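Local coordinates for rhamnose ABC transporter, rhamnose-binding protein (Actinomyces odontolyticus ATCC 17982, PDB 5BQ3), which probably binds a carbohydrate, most likely rhamnose, and delivers it to an ABC transporter for uptake, at residues I30-K35 with V88-A93; S42-G47 with D270-G275; L127-V132 with K312-G317; V132-V137 with N168-F173. One frame throughout, in Å; residues are numbered along the deposited sequence.

Contact 1 of 4, residues I30-K35 with V88-A93; sequences ITFIPK and VLVIAA
Val90 O receives two donors from the adjacent strand: the amide N of Ile33 at 2.8 Å, with an N-H...O angle of 170°, and the CA-H of Phe32, whose CA stands 3.3 Å from Val90 O. Val90 N is itself bonded to Thr31 O at 2.9 Å. Bonds from Thr31 N to Val88 O and from Ala92 N to Ile33 O extend the pattern both ways. With strand directions only 16° apart, this is parallel pairing within the central sheet of one lobe, as in type I periplasmic binding proteins.

Ile30, Phe32, Val88 and Val90 share the face packed by helices 40-56 and 271-287. Phe32 lies alongside Val90, its CD2 3.7 Å from Val90 CB. CG1 of Ile30 lies anti to the backbone N (chi1 -168°), beside Val88, and CD1 reaches Val88 CG1 at 3.8 Å and Val90 CG2 at 4.0 Å. An alanine at Ile30 would probably leave these two methyls without their partner and open a gap against Val88. On the other face, Ile33 CD1 meets Leu89 CD1 at 3.8 Å, and Thr31 OG1 is satisfied by Glu81. Main-chain bonds thus set the register, while mostly apolar side chains fill both faces of the pair.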
loop_
_atom_site.group_PDB
_atom_site.type_symbol
_atom_site.label_atom_id
_atom_site.label_comp_id
_atom_site.label_asym_id
_atom_site.label_seq_id
_atom_site.Cartn_x
_atom_site.Cartn_y
_atom_site.Cartn_z
ATOM N N ILE A 30 -6.966 17.448 -14.461
ATOM C CA ILE A 30 -6.811 16.250 -13.627
ATOM C C ILE A 30 -7.275 16.557 -12.191
ATOM O O ILE A 30 -6.992 17.637 -11.667
ATOM C CB ILE A 30 -5.354 15.677 -13.682
ATOM C CG1 ILE A 30 -5.268 14.264 -13.041
ATOM C CG2 ILE A 30 -4.301 16.651 -13.102
ATOM C CD1 ILE A 30 -4.030 13.447 -13.402
ATOM N N THR A 31 -8.006 15.613 -11.575
ATOM C CA THR A 31 -8.502 15.754 -10.204
ATOM C C THR A 31 -8.222 14.471 -9.419
ATOM O O THR A 31 -8.508 13.368 -9.892
ATOM C CB THR A 31 -9.986 16.154 -10.180
ATOM O OG1 THR A 31 -10.137 17.400 -10.861
ATOM C CG2 THR A 31 -10.527 16.306 -8.768
ATOM N N PHE A 32 -7.654 14.640 -8.213
ATOM C CA PHE A 32 -7.305 13.565 -7.285
ATOM C C PHE A 32 -8.298 13.565 -6.123
ATOM O O PHE A 32 -8.454 14.586 -5.450
ATOM C CB PHE A 32 -5.855 13.728 -6.777
ATOM C CG PHE A 32 -4.802 13.807 -7.858
ATOM C CD1 PHE A 32 -4.460 15.027 -8.431
ATOM C CD2 PHE A 32 -4.143 12.665 -8.294
ATOM C CE1 PHE A 32 -3.501 15.096 -9.446
ATOM C CE2 PHE A 32 -3.180 12.736 -9.299
ATOM C CZ PHE A 32 -2.867 13.950 -9.872
ATOM N N ILE A 33 -9.008 12.439 -5.922
ATOM C CA ILE A 33 -9.981 12.296 -4.842
ATOM C C ILE A 33 -9.478 11.223 -3.856
ATOM O O ILE A 33 -9.584 10.027 -4.141
ATOM C CB ILE A 33 -11.438 12.020 -5.336
ATOM C CG1 ILE A 33 -11.902 13.074 -6.373
ATOM C CG2 ILE A 33 -12.416 11.956 -4.141
ATOM C CD1 ILE A 33 -13.059 12.642 -7.261
ATOM N N PRO A 34 -8.936 11.630 -2.681
ATOM C CA PRO A 34 -8.503 10.623 -1.697
ATOM C C PRO A 34 -9.698 10.071 -0.914
ATOM O O PRO A 34 -10.820 10.560 -1.079
ATOM C CB PRO A 34 -7.546 11.410 -0.797
ATOM C CG PRO A 34 -8.059 12.808 -0.836
ATOM C CD PRO A 34 -8.743 13.007 -2.168
ATOM N N LYS A 35 -9.457 9.063 -0.052
ATOM C CA LYS A 35 -10.483 8.457 0.802
ATOM C C LYS A 35 -11.068 9.494 1.768
ATOM O O LYS A 35 -12.275 9.519 2.013
ATOM C CB LYS A 35 -9.880 7.292 1.604
ATOM C CG LYS A 35 -9.709 5.999 0.830
ATOM C CD LYS A 35 -9.193 4.902 1.742
ATOM C CE LYS A 35 -9.199 3.564 1.059
ATOM N NZ LYS A 35 -8.706 2.484 1.950
ATOM N N VAL A 88 -9.446 13.790 -16.447
ATOM C CA VAL A 88 -8.813 12.661 -15.756
ATOM C C VAL A 88 -9.223 12.674 -14.281
ATOM O O VAL A 88 -9.065 13.690 -13.605
ATOM C CB VAL A 88 -7.265 12.641 -15.909
ATOM C CG1 VAL A 88 -6.662 11.412 -15.237
ATOM C CG2 VAL A 88 -6.838 12.712 -17.373
ATOM N N LEU A 89 -9.730 11.535 -13.784
ATOM C CA LEU A 89 -10.135 11.383 -12.390
ATOM C C LEU A 89 -9.339 10.259 -11.726
ATOM O O LEU A 89 -9.415 9.108 -12.159
ATOM C CB LEU A 89 -11.645 11.121 -12.286
ATOM C CG LEU A 89 -12.293 11.556 -10.977
ATOM C CD1 LEU A 89 -12.735 13.006 -11.049
ATOM C CD2 LEU A 89 -13.473 10.677 -10.646
ATOM N N VAL A 90 -8.549 10.608 -10.697
ATOM C CA VAL A 90 -7.728 9.658 -9.938
ATOM C C VAL A 90 -8.375 9.518 -8.550
ATOM O O VAL A 90 -8.456 10.506 -7.823
ATOM C CB VAL A 90 -6.230 10.065 -9.881
ATOM C CG1 VAL A 90 -5.384 8.939 -9.307
ATOM C CG2 VAL A 90 -5.705 10.463 -11.263
ATOM N N ILE A 91 -8.889 8.315 -8.207
ATOM C CA ILE A 91 -9.615 8.127 -6.947
ATOM C C ILE A 91 -9.185 6.875 -6.147
ATOM O O ILE A 91 -8.950 5.814 -6.713
ATOM C CB ILE A 91 -11.157 8.115 -7.225
ATOM C CG1 ILE A 91 -11.986 7.957 -5.927
ATOM C CG2 ILE A 91 -11.560 7.075 -8.290
ATOM C CD1 ILE A 91 -13.287 8.652 -5.912
ATOM N N ALA A 92 -9.119 7.026 -4.813
ATOM C CA ALA A 92 -8.873 5.950 -3.856
ATOM C C ALA A 92 -10.229 5.596 -3.254
ATOM O O ALA A 92 -10.706 6.292 -2.356
ATOM C CB ALA A 92 -7.875 6.393 -2.791
ATOM N N ALA A 93 -10.901 4.586 -3.843
ATOM C CA ALA A 93 -12.257 4.155 -3.495
ATOM C C ALA A 93 -12.405 3.713 -2.036
ATOM O O ALA A 93 -11.658 2.852 -1.566
ATOM C CB ALA A 93 -12.702 3.032 -4.419
#

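Contact 2 of 4, residues S42-G47 with D270-G275; sequences SDVMLG and DPAQLG
The puckered ring of Pro271, in a contact that no aromatic or other flat side chain carries, meets the other helix through two of its carbons: CG lies 3.8 Å from Val44 CG1, and CB lies 3.9 Å from Met45 CB. This is helix-helix packing on one face of the six-stranded parallel sheet, in the alpha/beta lobe of a type I periplasmic binding protein fold. The short segments 42-47 and 271-275 approach to 6.6 Å between axes, their directions 42° apart, close enough for backbone to face backbone.

Val44 CG1, anti to the backbone N (chi1 176°), also lies 4.0 Å from Ala272 CB. Met45, a selenomethionine, runs beside Leu274 with both side chains pointing the same way, and its SE comes to 3.6 Å from Leu274 CD2. Both side chains also touch Phe116 of strand 112-116, which places this end of the contact against the sheet. Asp270 occupies the N-cap position of helix 271-287, and its OD1 accepts a weak bond from Ala272 N.

No conventional hydrogen bond joins segments 42-47 and 270-275. Their backbones meet through CA-H...O contacts instead: Met45 CA lies 3.2 Å from Pro271 O, and at Gly275, which has no side chain to intervene, CA lies 3.4 Å from Met45 O with an angle of 165° at the hydrogen.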
loop_
_atom_site.group_PDB
_atom_site.type_symbol
_atom_site.label_atom_id
_atom_site.label_comp_id
_atom_site.label_asym_id
_atom_site.label_seq_id
_atom_site.Cartn_x
_atom_site.Cartn_y
_atom_site.Cartn_z
ATOM N N SER A 42 -1.960 9.772 3.140
ATOM C CA SER A 42 -2.723 10.013 1.915
ATOM C C SER A 42 -2.267 11.303 1.206
ATOM O O SER A 42 -2.289 11.354 -0.023
ATOM C CB SER A 42 -4.212 10.080 2.233
ATOM O OG SER A 42 -5.006 9.853 1.083
ATOM N N ASP A 43 -1.828 12.323 1.978
ATOM C CA ASP A 43 -1.352 13.610 1.460
ATOM C C ASP A 43 0.008 13.483 0.748
ATOM O O ASP A 43 0.296 14.281 -0.148
ATOM C CB ASP A 43 -1.280 14.661 2.583
ATOM C CG ASP A 43 -2.623 15.252 3.010
ATOM O OD1 ASP A 43 -3.671 14.795 2.493
ATOM O OD2 ASP A 43 -2.625 16.166 3.865
ATOM N N VAL A 44 0.829 12.484 1.133
ATOM C CA VAL A 44 2.130 12.187 0.510
ATOM C C VAL A 44 1.858 11.616 -0.897
ATOM O O VAL A 44 2.538 11.989 -1.852
ATOM C CB VAL A 44 2.997 11.235 1.386
ATOM C CG1 VAL A 44 4.300 10.858 0.685
ATOM C CG2 VAL A 44 3.292 11.858 2.744
HETATM N N MSE A 45 0.829 10.746 -1.011
HETATM C CA MSE A 45 0.359 10.127 -2.254
HETATM C C MSE A 45 -0.192 11.210 -3.196
HETATM O O MSE A 45 0.131 11.196 -4.386
HETATM C CB MSE A 45 -0.706 9.057 -1.933
HETATM C CG MSE A 45 -1.360 8.409 -3.158
HETATM SE SE MSE A 45 -2.982 7.389 -2.723
HETATM C CE MSE A 45 -4.125 8.841 -2.055
ATOM N N LEU A 46 -0.990 12.161 -2.653
ATOM C CA LEU A 46 -1.557 13.285 -3.414
ATOM C C LEU A 46 -0.450 14.227 -3.904
ATOM O O LEU A 46 -0.502 14.683 -5.049
ATOM C CB LEU A 46 -2.588 14.076 -2.585
ATOM C CG LEU A 46 -3.860 13.346 -2.147
ATOM C CD1 LEU A 46 -4.502 14.051 -0.965
ATOM C CD2 LEU A 46 -4.854 13.224 -3.279
ATOM N N GLY A 47 0.539 14.480 -3.038
ATOM C CA GLY A 47 1.696 15.322 -3.324
ATOM C C GLY A 47 2.517 14.832 -4.502
ATOM O O GLY A 47 2.980 15.639 -5.311
ATOM N N ASP A 270 6.391 3.584 -0.816
ATOM C CA ASP A 270 6.405 5.041 -0.911
ATOM C C ASP A 270 5.065 5.480 -1.529
ATOM O O ASP A 270 4.852 5.219 -2.719
ATOM C CB ASP A 270 7.616 5.522 -1.743
ATOM C CG ASP A 270 7.922 7.015 -1.702
ATOM O OD1 ASP A 270 7.119 7.779 -1.115
ATOM O OD2 ASP A 270 8.963 7.420 -2.266
ATOM N N PRO A 271 4.130 6.096 -0.751
ATOM C CA PRO A 271 2.832 6.489 -1.337
ATOM C C PRO A 271 2.943 7.553 -2.438
ATOM O O PRO A 271 2.076 7.592 -3.308
ATOM C CB PRO A 271 2.023 7.002 -0.139
ATOM C CG PRO A 271 3.003 7.294 0.910
ATOM C CD PRO A 271 4.202 6.440 0.684
ATOM N N ALA A 272 4.018 8.378 -2.425
ATOM C CA ALA A 272 4.295 9.418 -3.424
ATOM C C ALA A 272 4.483 8.819 -4.828
ATOM O O ALA A 272 4.080 9.444 -5.815
ATOM C CB ALA A 272 5.534 10.203 -3.028
ATOM N N GLN A 273 5.087 7.612 -4.910
ATOM C CA GLN A 273 5.317 6.884 -6.162
ATOM C C GLN A 273 3.994 6.407 -6.772
ATOM O O GLN A 273 3.869 6.369 -7.996
ATOM C CB GLN A 273 6.242 5.683 -5.927
ATOM C CG GLN A 273 7.689 6.044 -5.610
ATOM C CD GLN A 273 8.576 4.827 -5.480
ATOM O OE1 GLN A 273 8.218 3.808 -4.874
ATOM N NE2 GLN A 273 9.778 4.921 -6.019
ATOM N N LEU A 274 3.016 6.037 -5.920
ATOM C CA LEU A 274 1.696 5.567 -6.333
ATOM C C LEU A 274 0.914 6.684 -7.049
ATOM O O LEU A 274 0.350 6.434 -8.115
ATOM C CB LEU A 274 0.913 5.032 -5.118
ATOM C CG LEU A 274 -0.531 4.590 -5.351
ATOM C CD1 LEU A 274 -0.592 3.240 -6.039
ATOM C CD2 LEU A 274 -1.273 4.539 -4.056
ATOM N N GLY A 275 0.907 7.885 -6.468
ATOM C CA GLY A 275 0.254 9.056 -7.045
ATOM C C GLY A 275 0.932 9.507 -8.325
ATOM O O GLY A 275 0.261 9.947 -9.263
#

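Contact 3 of 4, residues L127-V132 with K312-G317; sequences LFINQV and KTVVVG
Phe128 O accepts from Val314 N at 2.8 Å with an N-H...O angle of 164°, and Val314 O accepts from Asn130 N at the same distance of 2.8 Å. Outside this pair, Phe128 N donates to Lys312 O at 2.9 Å and Val316 N to Asn130 O at 3.0 Å, while a bond from Gly317 N to Gln131 O is weak. The alternation identifies parallel pairing of strand 127-130 with strand 313-315, whose directions differ by 26°. The latter is the outermost strand on its side of the sheet.

Ile129, Val314 and Leu127 pack on the side of helix 271-287. A chi2 of -62° folds Ile129 CD1 onto Val314, 3.8 Å from its CB, while Ile129 CG2 meets Val316 CG2 at 3.8 Å, the two side chains crossing at about a right angle. Leu127 CD2 approaches Val314 CG2 at 4.1 Å, and the Leu127 side chain also touches Ile308 and Ala281. An alanine at Leu127 would probably leave Val314 CG2 without this neighbour and open a gap toward Ala281.

On the other face, Phe128 and Thr313 lie side by side, with Phe128 CD2 3.7 Å from Thr313 CG2. Thr313 OG1 lies in the ring plane at its edge, and is hydrogen-bonded to Asn311 O. Both segments lead on from the sheet toward the other lobe, probably as two of the linkers of this fold. The edge strand is therefore held by regular main-chain bonds, with apolar packing on the helix-covered face.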
loop_
_atom_site.group_PDB
_atom_site.type_symbol
_atom_site.label_atom_id
_atom_site.label_comp_id
_atom_site.label_asym_id
_atom_site.label_seq_id
_atom_site.Cartn_x
_atom_site.Cartn_y
_atom_site.Cartn_z
ATOM N N LEU A 127 -8.350 1.925 -15.480
ATOM C CA LEU A 127 -7.082 1.399 -14.964
ATOM C C LEU A 127 -7.025 1.460 -13.438
ATOM O O LEU A 127 -7.582 2.380 -12.837
ATOM C CB LEU A 127 -5.931 2.252 -15.549
ATOM C CG LEU A 127 -4.709 1.550 -16.149
ATOM C CD1 LEU A 127 -5.078 0.672 -17.340
ATOM C CD2 LEU A 127 -3.702 2.569 -16.619
ATOM N N PHE A 128 -6.327 0.489 -12.813
ATOM C CA PHE A 128 -6.081 0.449 -11.368
ATOM C C PHE A 128 -4.565 0.435 -11.114
ATOM O O PHE A 128 -3.846 -0.345 -11.736
ATOM C CB PHE A 128 -6.780 -0.742 -10.676
ATOM C CG PHE A 128 -6.398 -0.972 -9.224
ATOM C CD1 PHE A 128 -6.547 0.038 -8.275
ATOM C CD2 PHE A 128 -5.906 -2.201 -8.804
ATOM C CE1 PHE A 128 -6.173 -0.170 -6.942
ATOM C CE2 PHE A 128 -5.543 -2.410 -7.467
ATOM C CZ PHE A 128 -5.687 -1.396 -6.546
ATOM N N ILE A 129 -4.089 1.316 -10.216
ATOM C CA ILE A 129 -2.680 1.425 -9.840
ATOM C C ILE A 129 -2.519 0.864 -8.431
ATOM O O ILE A 129 -3.014 1.453 -7.466
ATOM C CB ILE A 129 -2.118 2.880 -9.964
ATOM C CG1 ILE A 129 -2.598 3.616 -11.257
ATOM C CG2 ILE A 129 -0.584 2.903 -9.829
ATOM C CD1 ILE A 129 -2.188 3.014 -12.645
ATOM N N ASN A 130 -1.859 -0.295 -8.321
ATOM C CA ASN A 130 -1.603 -0.943 -7.041
ATOM C C ASN A 130 -0.172 -0.657 -6.599
ATOM O O ASN A 130 0.745 -0.691 -7.424
ATOM C CB ASN A 130 -1.857 -2.449 -7.138
ATOM C CG ASN A 130 -2.226 -3.143 -5.841
ATOM O OD1 ASN A 130 -2.330 -2.547 -4.756
ATOM N ND2 ASN A 130 -2.464 -4.437 -5.942
ATOM N N GLN A 131 0.013 -0.354 -5.305
ATOM C CA GLN A 131 1.319 -0.058 -4.703
ATOM C C GLN A 131 2.267 -1.235 -4.854
ATOM O O GLN A 131 3.378 -1.083 -5.359
ATOM C CB GLN A 131 1.181 0.272 -3.197
ATOM C CG GLN A 131 0.116 1.294 -2.837
ATOM C CD GLN A 131 -1.153 0.642 -2.351
ATOM O OE1 GLN A 131 -1.850 -0.062 -3.094
ATOM N NE2 GLN A 131 -1.491 0.883 -1.092
ATOM N N VAL A 132 1.810 -2.413 -4.401
ATOM C CA VAL A 132 2.554 -3.672 -4.338
ATOM C C VAL A 132 1.662 -4.864 -4.719
ATOM O O VAL A 132 0.445 -4.806 -4.532
ATOM C CB VAL A 132 3.141 -3.868 -2.901
ATOM C CG1 VAL A 132 4.339 -2.956 -2.656
ATOM C CG2 VAL A 132 2.081 -3.650 -1.821
ATOM N N LYS A 312 -6.786 -5.038 -15.650
ATOM C CA LYS A 312 -6.363 -3.649 -15.914
ATOM C C LYS A 312 -5.586 -3.052 -14.713
ATOM O O LYS A 312 -5.813 -1.900 -14.335
ATOM C CB LYS A 312 -7.581 -2.769 -16.270
ATOM C CG LYS A 312 -8.298 -3.161 -17.551
ATOM C CD LYS A 312 -9.572 -2.357 -17.715
ATOM C CE LYS A 312 -10.305 -2.709 -18.980
ATOM N NZ LYS A 312 -11.525 -1.882 -19.136
ATOM N N THR A 313 -4.679 -3.853 -14.112
ATOM C CA THR A 313 -3.908 -3.464 -12.929
ATOM C C THR A 313 -2.434 -3.202 -13.275
ATOM O O THR A 313 -1.801 -4.006 -13.955
ATOM C CB THR A 313 -4.055 -4.537 -11.824
ATOM O OG1 THR A 313 -5.442 -4.740 -11.555
ATOM C CG2 THR A 313 -3.347 -4.158 -10.520
ATOM N N VAL A 314 -1.902 -2.078 -12.761
ATOM C CA VAL A 314 -0.508 -1.635 -12.898
ATOM C C VAL A 314 0.130 -1.658 -11.499
ATOM O O VAL A 314 -0.432 -1.081 -10.568
ATOM C CB VAL A 314 -0.400 -0.230 -13.561
ATOM C CG1 VAL A 314 1.055 0.208 -13.708
ATOM C CG2 VAL A 314 -1.117 -0.187 -14.912
ATOM N N VAL A 315 1.279 -2.337 -11.344
ATOM C CA VAL A 315 1.987 -2.415 -10.060
ATOM C C VAL A 315 3.143 -1.398 -10.085
ATOM O O VAL A 315 3.939 -1.391 -11.027
ATOM C CB VAL A 315 2.462 -3.860 -9.715
ATOM C CG1 VAL A 315 3.213 -3.904 -8.388
ATOM C CG2 VAL A 315 1.292 -4.838 -9.686
ATOM N N VAL A 316 3.213 -0.536 -9.048
ATOM C CA VAL A 316 4.239 0.505 -8.881
ATOM C C VAL A 316 5.631 -0.156 -8.754
ATOM O O VAL A 316 6.568 0.271 -9.430
ATOM C CB VAL A 316 3.929 1.456 -7.686
ATOM C CG1 VAL A 316 5.026 2.501 -7.499
ATOM C CG2 VAL A 316 2.579 2.139 -7.863
ATOM N N GLY A 317 5.738 -1.196 -7.927
ATOM C CA GLY A 317 6.988 -1.923 -7.736
ATOM C C GLY A 317 7.009 -2.846 -6.539
ATOM O O GLY A 317 5.962 -3.134 -5.951
#

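Contact 4 of 4, residues V132-V137 with N168-F173; sequences VESKQV and NAWIKF
Val137 overlaps the indole of Trp170: its CG1 stands 3.8 Å from the centroid of the five-membered ring and only 2° off the ring normal, a CH-pi contact over the face. The pair joins helix 134-149 to helix 165-180, two helices separated in sequence by strand 153-159, in the alpha/beta lobe built round the four-stranded parallel sheet. A chi1 of 176° sets Val137 CG1 anti to the backbone N and over the five-membered ring; CB lies over the same indole, 3.8 Å from Trp170 CD1.

A second ring is met one turn further along the tryptophan helix. Lys135 crosses Phe173 at about a right angle, with CB above the ring centre, 3.9 Å from the centroid and 8° off the normal. Lys135 CG adds to this, lying over the same ring at 3.7 Å from Phe173 CD1. The aliphatic part of the lysine thus serves as packing, while NZ forms a salt bridge with Glu177 on the same helix as Phe173.

Ser134 fits between the two aromatic side chains. Its CA lies in the indole plane at the edge, and its OG is near the plane of the Phe173 ring, at the edge. No hydrogen bond crosses the contact, so the helices meet here through CH-pi and van der Waals packing. Trp170 also touches Met141 and Phe173 touches Ala138, which carries the interface along helix 134-149; Leu248, from a loop, also touches Trp170. Ser134 OG lies 3.4 Å from Trp170 CD1, 3.7 Å from Phe173 CE2 and 3.9 Å from Ala169 CB.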
loop_
_atom_site.group_PDB
_atom_site.type_symbol
_atom_site.label_atom_id
_atom_site.label_comp_id
_atom_site.label_asym_id
_atom_site.label_seq_id
_atom_site.Cartn_x
_atom_site.Cartn_y
_atom_site.Cartn_z
ATOM N N VAL A 132 1.810 -2.413 -4.401
ATOM C CA VAL A 132 2.554 -3.672 -4.338
ATOM C C VAL A 132 1.662 -4.864 -4.719
ATOM O O VAL A 132 0.445 -4.806 -4.532
ATOM C CB VAL A 132 3.141 -3.868 -2.901
ATOM C CG1 VAL A 132 4.339 -2.956 -2.656
ATOM C CG2 VAL A 132 2.081 -3.650 -1.821
ATOM N N GLU A 133 2.279 -5.946 -5.226
ATOM C CA GLU A 133 1.623 -7.213 -5.564
ATOM C C GLU A 133 1.602 -8.072 -4.278
ATOM O O GLU A 133 2.599 -8.106 -3.551
ATOM C CB GLU A 133 2.353 -7.895 -6.752
ATOM C CG GLU A 133 2.157 -9.400 -6.923
ATOM C CD GLU A 133 0.762 -9.901 -7.253
ATOM O OE1 GLU A 133 0.058 -9.241 -8.052
ATOM O OE2 GLU A 133 0.391 -10.985 -6.743
ATOM N N SER A 134 0.457 -8.724 -3.994
ATOM C CA SER A 134 0.180 -9.529 -2.798
ATOM C C SER A 134 1.264 -10.580 -2.489
ATOM O O SER A 134 1.771 -10.596 -1.368
ATOM C CB SER A 134 -1.176 -10.214 -2.927
ATOM O OG SER A 134 -1.729 -10.494 -1.653
ATOM N N LYS A 135 1.635 -11.427 -3.473
ATOM C CA LYS A 135 2.654 -12.474 -3.314
ATOM C C LYS A 135 4.051 -11.878 -3.039
ATOM O O LYS A 135 4.857 -12.514 -2.357
ATOM C CB LYS A 135 2.693 -13.380 -4.558
ATOM C CG LYS A 135 3.432 -14.703 -4.355
ATOM C CD LYS A 135 3.606 -15.456 -5.666
ATOM C CE LYS A 135 4.637 -16.558 -5.580
ATOM N NZ LYS A 135 4.133 -17.746 -4.840
ATOM N N GLN A 136 4.329 -10.665 -3.556
ATOM C CA GLN A 136 5.615 -9.994 -3.364
ATOM C C GLN A 136 5.755 -9.475 -1.934
ATOM O O GLN A 136 6.874 -9.445 -1.420
ATOM C CB GLN A 136 5.808 -8.858 -4.380
ATOM C CG GLN A 136 7.270 -8.447 -4.601
ATOM C CD GLN A 136 8.169 -9.577 -5.043
ATOM O OE1 GLN A 136 7.924 -10.255 -6.046
ATOM N NE2 GLN A 136 9.241 -9.800 -4.299
ATOM N N VAL A 137 4.635 -9.088 -1.288
ATOM C CA VAL A 137 4.627 -8.615 0.107
ATOM C C VAL A 137 5.082 -9.771 1.014
ATOM O O VAL A 137 5.959 -9.584 1.856
ATOM C CB VAL A 137 3.239 -8.054 0.533
ATOM C CG1 VAL A 137 3.220 -7.656 2.010
ATOM C CG2 VAL A 137 2.834 -6.875 -0.335
ATOM N N ASN A 168 -4.790 -12.035 5.581
ATOM C CA ASN A 168 -5.011 -13.472 5.373
ATOM C C ASN A 168 -4.463 -13.938 4.021
ATOM O O ASN A 168 -4.044 -15.092 3.903
ATOM C CB ASN A 168 -6.488 -13.832 5.506
ATOM C CG ASN A 168 -7.055 -13.682 6.903
ATOM O OD1 ASN A 168 -6.339 -13.663 7.912
ATOM N ND2 ASN A 168 -8.373 -13.577 6.986
ATOM N N ALA A 169 -4.431 -13.036 3.021
ATOM C CA ALA A 169 -3.882 -13.303 1.695
ATOM C C ALA A 169 -2.354 -13.393 1.759
ATOM O O ALA A 169 -1.790 -14.331 1.197
ATOM C CB ALA A 169 -4.313 -12.218 0.716
ATOM N N TRP A 170 -1.690 -12.443 2.471
ATOM C CA TRP A 170 -0.227 -12.412 2.634
ATOM C C TRP A 170 0.272 -13.593 3.474
ATOM O O TRP A 170 1.323 -14.149 3.151
ATOM C CB TRP A 170 0.263 -11.090 3.261
ATOM C CG TRP A 170 -0.132 -9.829 2.541
ATOM C CD1 TRP A 170 -0.161 -9.623 1.191
ATOM C CD2 TRP A 170 -0.454 -8.567 3.147
ATOM N NE1 TRP A 170 -0.552 -8.330 0.918
ATOM C CE2 TRP A 170 -0.728 -7.657 2.100
ATOM C CE3 TRP A 170 -0.565 -8.121 4.476
ATOM C CZ2 TRP A 170 -1.111 -6.330 2.343
ATOM C CZ3 TRP A 170 -0.962 -6.814 4.715
ATOM C CH2 TRP A 170 -1.213 -5.929 3.658
ATOM N N ILE A 171 -0.480 -13.970 4.542
ATOM C CA ILE A 171 -0.172 -15.099 5.434
ATOM C C ILE A 171 -0.260 -16.419 4.638
ATOM O O ILE A 171 0.631 -17.257 4.778
ATOM C CB ILE A 171 -1.082 -15.099 6.702
ATOM C CG1 ILE A 171 -0.703 -13.936 7.652
ATOM C CG2 ILE A 171 -1.044 -16.448 7.451
ATOM C CD1 ILE A 171 -1.816 -13.464 8.599
ATOM N N LYS A 172 -1.307 -16.584 3.790
ATOM C CA LYS A 172 -1.505 -17.781 2.960
ATOM C C LYS A 172 -0.336 -17.960 1.974
ATOM O O LYS A 172 0.172 -19.074 1.856
ATOM C CB LYS A 172 -2.860 -17.735 2.220
ATOM C CG LYS A 172 -3.166 -18.937 1.312
ATOM C CD LYS A 172 -3.408 -20.246 2.067
ATOM C CE LYS A 172 -3.430 -21.424 1.124
ATOM N NZ LYS A 172 -3.391 -22.720 1.852
ATOM N N PHE A 173 0.114 -16.870 1.309
ATOM C CA PHE A 173 1.258 -16.925 0.388
ATOM C C PHE A 173 2.534 -17.283 1.155
ATOM O O PHE A 173 3.347 -18.060 0.656
ATOM C CB PHE A 173 1.442 -15.602 -0.380
ATOM C CG PHE A 173 0.516 -15.356 -1.552
ATOM C CD1 PHE A 173 0.535 -16.190 -2.664
ATOM C CD2 PHE A 173 -0.310 -14.241 -1.580
ATOM C CE1 PHE A 173 -0.302 -15.945 -3.757
ATOM C CE2 PHE A 173 -1.146 -13.995 -2.674
ATOM C CZ PHE A 173 -1.137 -14.849 -3.754
#

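From the N terminus, contact 1 opens on strand 29-33 and closes at strand 88-91, with 52 residues between its segments. Contact 2 opens within that loop, on helix 40-56, and closes only at helix 271-287, so the two cross; they touch where Pro34 and Phe32 meet Ser42 and Leu46. Contact 3 begins after contact 1 has closed, shares its sheet, and crosses contact 2 by ending at 312-317; Leu274 packs against both of its segments. Contact 4 starts at Val132, which it shares with contact 3, and closes locally at 168-173, within the spans of contacts 2 and 3. Contacts 1 to 3 tie one lobe together, and contact 4 the other.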